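Long-range contacts in hypothetical protein (Legionella pneumophila subsp. pneumophila, PDB 4G2A), which is of unknown function but may bind a nutrient, and combines a DUF4424-related region rich in beta strands with a helical C-terminal YARHG domain: residues A[62-68]-A[123-129]; A[76-80]-A[145-149]; A[153-157]-A[192-198]. All blocks are in the same frame, centred on the assembly; numbering follows the deposited sequence. Where two conformers were deposited one is given.

Contact 1: A[62-68]-A[123-129]. With SO4 (sulfate ion), chain B.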
loop_
_atom_site.group_PDB
_atom_site.type_symbol
_atom_site.label_atom_id
_atom_site.label_comp_id
_atom_site.label_asym_id
_atom_site.label_seq_id
_atom_site.Cartn_x
_atom_site.Cartn_y
_atom_site.Cartn_z
ATOM N N ILE A 62 1.836 20.595 -24.108
ATOM C CA ILE A 62 2.264 19.200 -24.011
ATOM C C ILE A 62 1.100 18.317 -23.544
ATOM O O ILE A 62 0.164 18.773 -22.883
ATOM C CB ILE A 62 3.533 18.989 -23.107
ATOM C CG1 ILE A 62 3.234 19.113 -21.593
ATOM C CG2 ILE A 62 4.735 19.846 -23.527
ATOM C CD1 ILE A 62 3.966 18.096 -20.735
ATOM N N SER A 63 1.178 17.054 -23.903
ATOM C CA SER A 63 0.237 16.045 -23.482
ATOM C C SER A 63 0.887 15.275 -22.309
ATOM O O SER A 63 2.056 14.870 -22.383
ATOM C CB SER A 63 -0.122 15.135 -24.658
ATOM O OG SER A 63 -1.224 14.294 -24.358
HETATM N N MSE A 64 0.173 15.186 -21.194
HETATM C CA MSE A 64 0.622 14.474 -20.004
HETATM C C MSE A 64 -0.167 13.211 -19.879
HETATM O O MSE A 64 -1.337 13.191 -20.262
HETATM C CB MSE A 64 0.427 15.316 -18.751
HETATM C CG MSE A 64 1.458 16.373 -18.551
HETATM SE SE MSE A 64 1.383 16.979 -16.706
HETATM C CE MSE A 64 2.493 18.571 -16.937
ATOM N N ALA A 65 0.443 12.165 -19.300
ATOM C CA ALA A 65 -0.229 10.888 -19.116
ATOM C C ALA A 65 -0.034 10.338 -17.725
ATOM O O ALA A 65 1.064 10.456 -17.160
ATOM C CB ALA A 65 0.280 9.885 -20.134
ATOM N N PHE A 66 -1.113 9.724 -17.173
ATOM C CA PHE A 66 -1.093 8.998 -15.902
ATOM C C PHE A 66 -1.141 7.503 -16.242
ATOM O O PHE A 66 -2.212 7.035 -16.599
ATOM C CB PHE A 66 -2.241 9.400 -14.947
ATOM C CG PHE A 66 -2.427 8.446 -13.772
ATOM C CD1 PHE A 66 -1.631 8.547 -12.636
ATOM C CD2 PHE A 66 -3.412 7.465 -13.797
ATOM C CE1 PHE A 66 -1.830 7.696 -11.540
ATOM C CE2 PHE A 66 -3.598 6.606 -12.704
ATOM C CZ PHE A 66 -2.811 6.738 -11.581
ATOM N N PRO A 67 -0.004 6.752 -16.175
ATOM C CA PRO A 67 -0.043 5.315 -16.497
ATOM C C PRO A 67 -0.607 4.490 -15.359
ATOM O O PRO A 67 -0.478 4.863 -14.195
ATOM C CB PRO A 67 1.422 4.957 -16.749
ATOM C CG PRO A 67 2.210 6.178 -16.460
ATOM C CD PRO A 67 1.347 7.156 -15.754
ATOM N N PHE A 68 -1.208 3.353 -15.673
ATOM C CA PHE A 68 -1.794 2.531 -14.610
ATOM C C PHE A 68 -1.811 1.032 -14.963
ATOM O O PHE A 68 -1.891 0.669 -16.143
ATOM C CB PHE A 68 -3.237 3.019 -14.299
ATOM C CG PHE A 68 -4.133 3.164 -15.505
ATOM C CD1 PHE A 68 -4.760 2.052 -16.070
ATOM C CD2 PHE A 68 -4.374 4.405 -16.063
ATOM C CE1 PHE A 68 -5.596 2.189 -17.180
ATOM C CE2 PHE A 68 -5.216 4.540 -17.174
ATOM C CZ PHE A 68 -5.810 3.433 -17.734
ATOM N N ASP A 123 -1.220 1.261 -20.592
ATOM C CA ASP A 123 -2.442 2.062 -20.507
ATOM C C ASP A 123 -2.233 3.295 -19.661
ATOM O O ASP A 123 -1.531 3.234 -18.666
ATOM C CB ASP A 123 -3.591 1.218 -19.932
ATOM C CG ASP A 123 -3.776 -0.112 -20.636
ATOM O OD1 ASP A 123 -4.449 -0.138 -21.686
ATOM O OD2 ASP A 123 -3.226 -1.119 -20.149
ATOM N N ALA A 124 -2.824 4.430 -20.073
ATOM C CA ALA A 124 -2.709 5.711 -19.363
ATOM C C ALA A 124 -3.921 6.600 -19.629
ATOM O O ALA A 124 -4.642 6.366 -20.593
ATOM C CB ALA A 124 -1.437 6.440 -19.793
ATOM N N TYR A 125 -4.154 7.595 -18.747
ATOM C CA TYR A 125 -5.144 8.673 -18.898
ATOM C C TYR A 125 -4.378 9.881 -19.384
ATOM O O TYR A 125 -3.334 10.191 -18.820
ATOM C CB TYR A 125 -5.901 8.976 -17.595
ATOM C CG TYR A 125 -6.756 7.835 -17.093
ATOM C CD1 TYR A 125 -7.684 7.209 -17.925
ATOM C CD2 TYR A 125 -6.675 7.407 -15.773
ATOM C CE1 TYR A 125 -8.475 6.156 -17.464
ATOM C CE2 TYR A 125 -7.462 6.353 -15.303
ATOM C CZ TYR A 125 -8.364 5.736 -16.151
ATOM O OH TYR A 125 -9.109 4.673 -15.698
ATOM N N PHE A 126 -4.839 10.521 -20.459
ATOM C CA PHE A 126 -4.141 11.657 -21.083
ATOM C C PHE A 126 -4.901 12.966 -20.932
ATOM O O PHE A 126 -6.133 12.983 -20.932
ATOM C CB PHE A 126 -3.915 11.383 -22.585
ATOM C CG PHE A 126 -2.993 10.230 -22.920
ATOM C CD1 PHE A 126 -3.468 8.919 -22.942
ATOM C CD2 PHE A 126 -1.670 10.458 -23.282
ATOM C CE1 PHE A 126 -2.618 7.853 -23.244
ATOM C CE2 PHE A 126 -0.825 9.391 -23.617
ATOM C CZ PHE A 126 -1.306 8.094 -23.597
ATOM N N TRP A 127 -4.159 14.075 -20.849
ATOM C CA TRP A 127 -4.713 15.425 -20.767
ATOM C C TRP A 127 -3.699 16.438 -21.337
ATOM O O TRP A 127 -2.491 16.179 -21.337
ATOM C CB TRP A 127 -5.128 15.776 -19.314
ATOM C CG TRP A 127 -3.990 15.858 -18.331
ATOM C CD1 TRP A 127 -3.313 16.982 -17.956
ATOM C CD2 TRP A 127 -3.450 14.788 -17.545
ATOM N NE1 TRP A 127 -2.332 16.664 -17.050
ATOM C CE2 TRP A 127 -2.413 15.330 -16.754
ATOM C CE3 TRP A 127 -3.731 13.413 -17.444
ATOM C CZ2 TRP A 127 -1.643 14.545 -15.882
ATOM C CZ3 TRP A 127 -2.962 12.640 -16.589
ATOM C CH2 TRP A 127 -1.931 13.207 -15.819
ATOM N N LYS A 128 -4.193 17.583 -21.829
ATOM C CA LYS A 128 -3.325 18.634 -22.365
ATOM C C LYS A 128 -2.985 19.617 -21.276
ATOM O O LYS A 128 -3.783 19.829 -20.359
ATOM C CB LYS A 128 -3.969 19.370 -23.560
ATOM C CG LYS A 128 -4.249 18.494 -24.779
ATOM C CD LYS A 128 -3.003 18.169 -25.629
ATOM C CE LYS A 128 -3.239 17.000 -26.561
ATOM N NZ LYS A 128 -4.389 17.228 -27.487
ATOM N N THR A 129 -1.774 20.187 -21.351
ATOM C CA THR A 129 -1.286 21.202 -20.413
ATOM C C THR A 129 -0.554 22.280 -21.227
ATOM O O THR A 129 0.394 21.970 -21.950
ATOM C CB THR A 129 -0.401 20.609 -19.297
ATOM O OG1 THR A 129 0.849 20.213 -19.850
ATOM C CG2 THR A 129 -1.030 19.429 -18.587
HETATM S S SO4 B . 3.071 16.184 -26.914
HETATM O O1 SO4 B . 2.566 14.954 -27.530
HETATM O O2 SO4 B . 4.437 16.460 -27.364
HETATM O O3 SO4 B . 2.206 17.310 -27.283
HETATM O O4 SO4 B . 3.072 16.016 -25.472
HETATM O O HOH W 1 -1.152 -1.023 -18.167
#
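Ile-62 faces Thr-129 in a hydrogen-bonded antiparallel pair, Ile-62 N 2.9 Å from Thr-129 O. Ile-62 CG1 presses on Thr-129 OG1 at 3.2 Å, and that hydroxyl adds a weak bond to Ile-62 O. The N-H of Ser-63 goes to O4 of a sulfate, 2.7 Å from Ser-63 N; the ion, probably from the crystallisation liquor, is also held by Ser-17. Met-64, a selenomethionine, lays CB over the Trp-127 indole, 3.8 Å from the centroid of the five-membered ring, while SE makes an oblique Met-aromatic contact. Trp-127 CG sits between its backbone N and carbonyl carbon (chi1 65°), which folds the indole toward strand 60-68; its buried NE1 has no partner in the model. These are neighbouring antiparallel strands, flanked by 10-15 and 102-110. On the sheet face opposite Met-64 and Trp-127, Ala-65 CB makes a CH-pi contact 4.0 Å from the Phe-126 ring centroid. Phe-66 CB meets the indole edge in its plane, 3.7 Å from Trp-127 CZ3, and the Phe-66 ring runs alongside that of Tyr-125. Phe-68 CE2 hangs over the centre of the Tyr-125 ring, the planes inclined at 37°, and one water joins Phe-68 O to Asp-123 OD2.

Contact 2: A[76-80]-A[145-149]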
loop_
_atom_site.group_PDB
_atom_site.type_symbol
_atom_site.label_atom_id
_atom_site.label_comp_id
_atom_site.label_asym_id
_atom_site.label_seq_id
_atom_site.Cartn_x
_atom_site.Cartn_y
_atom_site.Cartn_z
ATOM N N GLU A 76 -5.375 -12.614 -9.287
ATOM C CA GLU A 76 -6.375 -12.352 -8.289
ATOM C C GLU A 76 -6.356 -10.857 -8.094
ATOM O O GLU A 76 -5.284 -10.244 -8.138
ATOM C CB GLU A 76 -6.015 -13.103 -7.010
ATOM C CG GLU A 76 -7.085 -13.033 -5.947
ATOM C CD GLU A 76 -6.748 -13.716 -4.639
ATOM O OE1 GLU A 76 -5.698 -14.395 -4.564
ATOM O OE2 GLU A 76 -7.552 -13.587 -3.689
ATOM N N ILE A 77 -7.512 -10.260 -7.950
ATOM C CA ILE A 77 -7.588 -8.820 -7.771
ATOM C C ILE A 77 -7.971 -8.530 -6.320
ATOM O O ILE A 77 -8.802 -9.248 -5.748
ATOM C CB ILE A 77 -8.577 -8.167 -8.794
ATOM C CG1 ILE A 77 -8.145 -8.376 -10.265
ATOM C CG2 ILE A 77 -8.862 -6.688 -8.510
ATOM C CD1 ILE A 77 -6.691 -7.955 -10.736
ATOM N N ALA A 78 -7.323 -7.495 -5.739
ATOM C CA ALA A 78 -7.631 -6.879 -4.452
ATOM C C ALA A 78 -8.530 -5.658 -4.759
ATOM O O ALA A 78 -8.087 -4.642 -5.304
ATOM C CB ALA A 78 -6.348 -6.478 -3.715
ATOM N N LEU A 79 -9.811 -5.809 -4.485
ATOM C CA LEU A 79 -10.839 -4.807 -4.778
ATOM C C LEU A 79 -11.184 -3.905 -3.612
ATOM O O LEU A 79 -11.409 -4.420 -2.515
ATOM C CB LEU A 79 -12.122 -5.541 -5.173
ATOM C CG LEU A 79 -12.396 -5.815 -6.641
ATOM C CD1 LEU A 79 -13.723 -6.549 -6.768
ATOM C CD2 LEU A 79 -12.500 -4.515 -7.439
ATOM N N PRO A 80 -11.330 -2.577 -3.821
ATOM C CA PRO A 80 -11.801 -1.703 -2.723
ATOM C C PRO A 80 -13.276 -1.951 -2.441
ATOM O O PRO A 80 -13.986 -2.425 -3.338
ATOM C CB PRO A 80 -11.604 -0.282 -3.271
ATOM C CG PRO A 80 -10.841 -0.434 -4.521
ATOM C CD PRO A 80 -11.119 -1.797 -5.054
ATOM N N THR A 145 -7.270 2.945 -5.235
ATOM C CA THR A 145 -6.858 1.612 -5.693
ATOM C C THR A 145 -7.330 0.638 -4.632
ATOM O O THR A 145 -7.760 1.074 -3.558
ATOM C CB THR A 145 -5.317 1.515 -5.907
ATOM O OG1 THR A 145 -4.656 1.571 -4.644
ATOM C CG2 THR A 145 -4.757 2.572 -6.852
ATOM N N GLY A 146 -7.199 -0.649 -4.911
ATOM C CA GLY A 146 -7.426 -1.701 -3.933
ATOM C C GLY A 146 -6.163 -1.841 -3.098
ATOM O O GLY A 146 -5.143 -1.179 -3.370
ATOM N N ALA A 147 -6.217 -2.662 -2.045
ATOM C CA ALA A 147 -5.040 -2.809 -1.211
ATOM C C ALA A 147 -4.400 -4.167 -1.456
ATOM O O ALA A 147 -4.903 -5.199 -1.000
ATOM C CB ALA A 147 -5.386 -2.603 0.252
ATOM N N THR A 148 -3.301 -4.146 -2.230
ATOM C CA THR A 148 -2.480 -5.291 -2.599
ATOM C C THR A 148 -2.102 -6.087 -1.337
ATOM O O THR A 148 -1.745 -5.521 -0.300
ATOM C CB THR A 148 -1.242 -4.801 -3.416
ATOM O OG1 THR A 148 -1.736 -4.261 -4.622
ATOM C CG2 THR A 148 -0.277 -5.913 -3.805
ATOM N N TYR A 149 -2.208 -7.403 -1.445
ATOM C CA TYR A 149 -1.863 -8.293 -0.366
ATOM C C TYR A 149 -1.387 -9.633 -0.958
ATOM O O TYR A 149 -1.720 -9.967 -2.090
ATOM C CB TYR A 149 -3.036 -8.440 0.641
ATOM C CG TYR A 149 -4.258 -9.141 0.091
ATOM C CD1 TYR A 149 -5.265 -8.427 -0.552
ATOM C CD2 TYR A 149 -4.424 -10.516 0.240
ATOM C CE1 TYR A 149 -6.395 -9.069 -1.060
ATOM C CE2 TYR A 149 -5.544 -11.168 -0.266
ATOM C CZ TYR A 149 -6.535 -10.438 -0.904
ATOM O OH TYR A 149 -7.645 -11.078 -1.389
HETATM O O HOH W 2 -9.252 -10.041 -3.247
HETATM O O HOH W 3 -8.497 -4.452 -1.464
#
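Ala-78 meets segment 145-149 with both its methyl and its carbonyl. Its CB rests 3.3 Å from Ala-147 O and 3.7 Å from Tyr-149 CE1, reaching the phenol ring obliquely. Its carbonyl O receives an almost straight CA-H...O contact from Gly-146, CA to O 3.3 Å with 175° at the hydrogen; with no side chain on Gly-146, the two backbones can come this close. Pro-80 CG then lies 3.6 Å from Thr-145 O. At the other end, CG of Tyr-149 is placed between its backbone N and carbonyl carbon (chi1 67°), which carries the hydroxyl to segment 76-80. There a water spans Tyr-149 OH and Ile-77 O at 2.7 Å from each. A second water accepts from Ala-147 N and donates, weakly, to Leu-79 O. Strand 4-6 and the residue after it help position both segments: Val-6 bonds to the backbones of Glu-76 and Ala-78, and Gly-7 to Gly-146 and, through its N, to Thr-148 OG1. With no clear direct hydrogen bond across it, the contact relies on close packing, a CA-H...O contact and bridging water, and strand 4-6, which pairs with both sides, probably helps to hold them together.

Contact 3: A[153-157]-A[192-198]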
loop_
_atom_site.group_PDB
_atom_site.type_symbol
_atom_site.label_atom_id
_atom_site.label_comp_id
_atom_site.label_asym_id
_atom_site.label_seq_id
_atom_site.Cartn_x
_atom_site.Cartn_y
_atom_site.Cartn_z
ATOM N N GLY A 153 1.204 -12.749 3.887
ATOM C CA GLY A 153 0.475 -11.874 4.791
ATOM C C GLY A 153 0.840 -10.423 4.677
ATOM O O GLY A 153 0.448 -9.623 5.525
ATOM N N TYR A 154 1.583 -10.068 3.640
ATOM C CA TYR A 154 2.000 -8.680 3.455
ATOM C C TYR A 154 0.928 -7.828 2.803
ATOM O O TYR A 154 0.095 -8.341 2.071
ATOM C CB TYR A 154 3.248 -8.607 2.569
ATOM C CG TYR A 154 4.436 -9.439 2.988
ATOM C CD1 TYR A 154 4.647 -9.771 4.327
ATOM C CD2 TYR A 154 5.409 -9.809 2.062
ATOM C CE1 TYR A 154 5.783 -10.471 4.727
ATOM C CE2 TYR A 154 6.541 -10.519 2.449
ATOM C CZ TYR A 154 6.729 -10.841 3.787
ATOM O OH TYR A 154 7.850 -11.548 4.174
ATOM N N HIS A 155 0.972 -6.522 3.067
ATOM C CA HIS A 155 0.174 -5.465 2.435
ATOM C C HIS A 155 1.198 -4.578 1.744
ATOM O O HIS A 155 2.236 -4.259 2.333
ATOM C CB HIS A 155 -0.676 -4.694 3.451
ATOM C CG HIS A 155 -2.096 -5.170 3.579
ATOM N ND1 HIS A 155 -2.448 -6.173 4.480
ATOM C CD2 HIS A 155 -3.223 -4.701 2.990
ATOM C CE1 HIS A 155 -3.763 -6.311 4.371
ATOM N NE2 HIS A 155 -4.275 -5.458 3.482
ATOM N N TRP A 156 0.993 -4.308 0.470
ATOM C CA TRP A 156 1.923 -3.502 -0.316
ATOM C C TRP A 156 1.295 -2.182 -0.729
ATOM O O TRP A 156 0.182 -2.149 -1.248
ATOM C CB TRP A 156 2.373 -4.262 -1.566
ATOM C CG TRP A 156 3.304 -5.402 -1.292
ATOM C CD1 TRP A 156 2.976 -6.719 -1.180
ATOM C CD2 TRP A 156 4.735 -5.332 -1.178
ATOM N NE1 TRP A 156 4.103 -7.470 -0.962
ATOM C CE2 TRP A 156 5.200 -6.645 -0.951
ATOM C CE3 TRP A 156 5.671 -4.275 -1.223
ATOM C CZ2 TRP A 156 6.565 -6.942 -0.785
ATOM C CZ3 TRP A 156 7.021 -4.570 -1.065
ATOM C CH2 TRP A 156 7.454 -5.888 -0.827
ATOM N N VAL A 157 2.012 -1.095 -0.497
ATOM C CA VAL A 157 1.591 0.241 -0.917
ATOM C C VAL A 157 2.740 0.706 -1.798
ATOM O O VAL A 157 3.903 0.565 -1.421
ATOM C CB VAL A 157 1.159 1.211 0.230
ATOM C CG1 VAL A 157 2.019 1.045 1.470
ATOM C CG2 VAL A 157 1.122 2.666 -0.222
ATOM N N ASP A 192 9.856 -9.643 9.670
ATOM C CA ASP A 192 10.649 -10.543 8.814
ATOM C C ASP A 192 11.929 -9.766 8.461
ATOM O O ASP A 192 12.085 -9.255 7.346
ATOM C CB ASP A 192 9.832 -10.979 7.572
ATOM C CG ASP A 192 8.547 -11.733 7.885
ATOM O OD1 ASP A 192 8.321 -12.058 9.073
ATOM O OD2 ASP A 192 7.779 -12.020 6.936
ATOM N N GLN A 193 12.825 -9.672 9.472
ATOM C CA GLN A 193 14.100 -8.939 9.477
ATOM C C GLN A 193 15.162 -9.531 8.520
ATOM O O GLN A 193 16.229 -8.927 8.327
ATOM C CB GLN A 193 14.662 -8.878 10.919
ATOM C CG GLN A 193 15.122 -10.219 11.518
ATOM C CD GLN A 193 13.994 -11.032 12.105
ATOM O OE1 GLN A 193 13.376 -11.867 11.430
ATOM N NE2 GLN A 193 13.708 -10.809 13.378
ATOM N N LYS A 194 14.871 -10.696 7.922
ATOM C CA LYS A 194 15.748 -11.457 7.027
ATOM C C LYS A 194 16.066 -10.763 5.667
ATOM O O LYS A 194 17.250 -10.549 5.361
ATOM C CB LYS A 194 15.149 -12.862 6.740
ATOM C CG LYS A 194 14.429 -13.553 7.916
ATOM C CD LYS A 194 12.910 -13.348 7.866
ATOM C CE LYS A 194 12.174 -14.081 8.960
ATOM N NZ LYS A 194 12.028 -15.531 8.652
ATOM N N ALA A 195 15.021 -10.457 4.851
ATOM C CA ALA A 195 15.122 -9.951 3.476
ATOM C C ALA A 195 15.139 -8.418 3.300
ATOM O O ALA A 195 14.396 -7.681 3.957
ATOM C CB ALA A 195 13.989 -10.526 2.652
ATOM N N ASP A 196 15.958 -7.968 2.331
ATOM C CA ASP A 196 16.149 -6.560 1.972
ATOM C C ASP A 196 15.071 -6.035 1.029
ATOM O O ASP A 196 14.795 -4.842 1.063
ATOM C CB ASP A 196 17.531 -6.342 1.346
ATOM C CG ASP A 196 18.675 -6.334 2.336
ATOM O OD1 ASP A 196 18.537 -6.956 3.417
ATOM O OD2 ASP A 196 19.718 -5.719 2.029
ATOM N N TYR A 197 14.426 -6.896 0.216
ATOM C CA TYR A 197 13.370 -6.420 -0.688
ATOM C C TYR A 197 12.178 -5.890 0.123
ATOM O O TYR A 197 11.274 -5.265 -0.433
ATOM C CB TYR A 197 12.937 -7.507 -1.691
ATOM C CG TYR A 197 12.020 -8.571 -1.132
ATOM C CD1 TYR A 197 12.532 -9.706 -0.512
ATOM C CD2 TYR A 197 10.638 -8.460 -1.246
ATOM C CE1 TYR A 197 11.691 -10.705 -0.017
ATOM C CE2 TYR A 197 9.785 -9.430 -0.717
ATOM C CZ TYR A 197 10.316 -10.560 -0.119
ATOM O OH TYR A 197 9.473 -11.546 0.341
ATOM N N LEU A 198 12.181 -6.168 1.433
ATOM C CA LEU A 198 11.169 -5.737 2.390
ATOM C C LEU A 198 11.516 -4.374 2.978
ATOM O O LEU A 198 10.649 -3.747 3.574
ATOM C CB LEU A 198 11.023 -6.778 3.511
ATOM C CG LEU A 198 10.470 -8.134 3.107
ATOM C CD1 LEU A 198 10.476 -9.074 4.288
ATOM C CD2 LEU A 198 9.068 -8.013 2.569
#
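Tyr-154 reaches across to the 192-198 loop and gives its hydroxyl proton to Asp-192, OH to OD2 2.8 Å. The acceptor uses its anti lone pair, the one turned away from OD1, and OD2 lies at the edge of the phenol near the ring plane while the carboxylate itself is rotated 58° from that plane. The other oxygen, OD1, makes a salt bridge with Lys-243, so each oxygen has a partner, which should restrict rotation of the carboxylate; the lysine probably favours the negative charge. Tyr-154 CG stands anti to its carbonyl carbon (chi1 -54°), a setting that sends the ring out from the backbone toward the loop. Its CE2 side takes two neighbours: Leu-198 CD2, 3.6 Å from CE2 and oblique to the ring, and Tyr-197 OH, in the plane 3.8 Å from CE2. Through these side chains the loop packs against the start of strand 155-160, which runs between strands 136-150 and 229-235, beside the disulfide Cys-188 to Cys-232; Tyr-154 touches both cysteines and Leu-198 the first. Trp-156, two residues on, projects its six-membered ring to the loop. CH2 approaches Tyr-197 O at 3.9 Å, with the oxygen near the indole plane, and CZ2 comes to the edge of the Tyr-197 ring, 4.1 Å from CE2. Tyr-197 has CG between its backbone N and carbonyl carbon (chi1 78°), which brings its ring back over Leu-198, whose CG lies above the ring centre. The pyrrole end of Trp-156 is fixed elsewhere, NE1 hydrogen-bonding to Asp-150 OD2, while OD1 of the same aspartate accepts from Tyr-154 N; Arg-158 adds a cation-pi contact to the indole.

In the fold
Contacts 2 and 3 adjoin, their centres about 17 Å apart: strands 136-150 and 155-160 are neighbours, and Thr-148 O lies 3.1 Å from Trp-156 N in a probable hydrogen bond. Contact 1 is farther off, its centre about 23 Å from that of contact 2 and about 32 Å from that of contact 3, on the opposite side of the chain's centre from the latter. Contacts 1 and 2 alternate along the sequence without touching, their nearest atoms about 7 Å apart. Of the sulfates, probably from the crystallisation liquor, one binds at contact 1 and another lies about 6 Å from the Glu-76 side chain in contact 2.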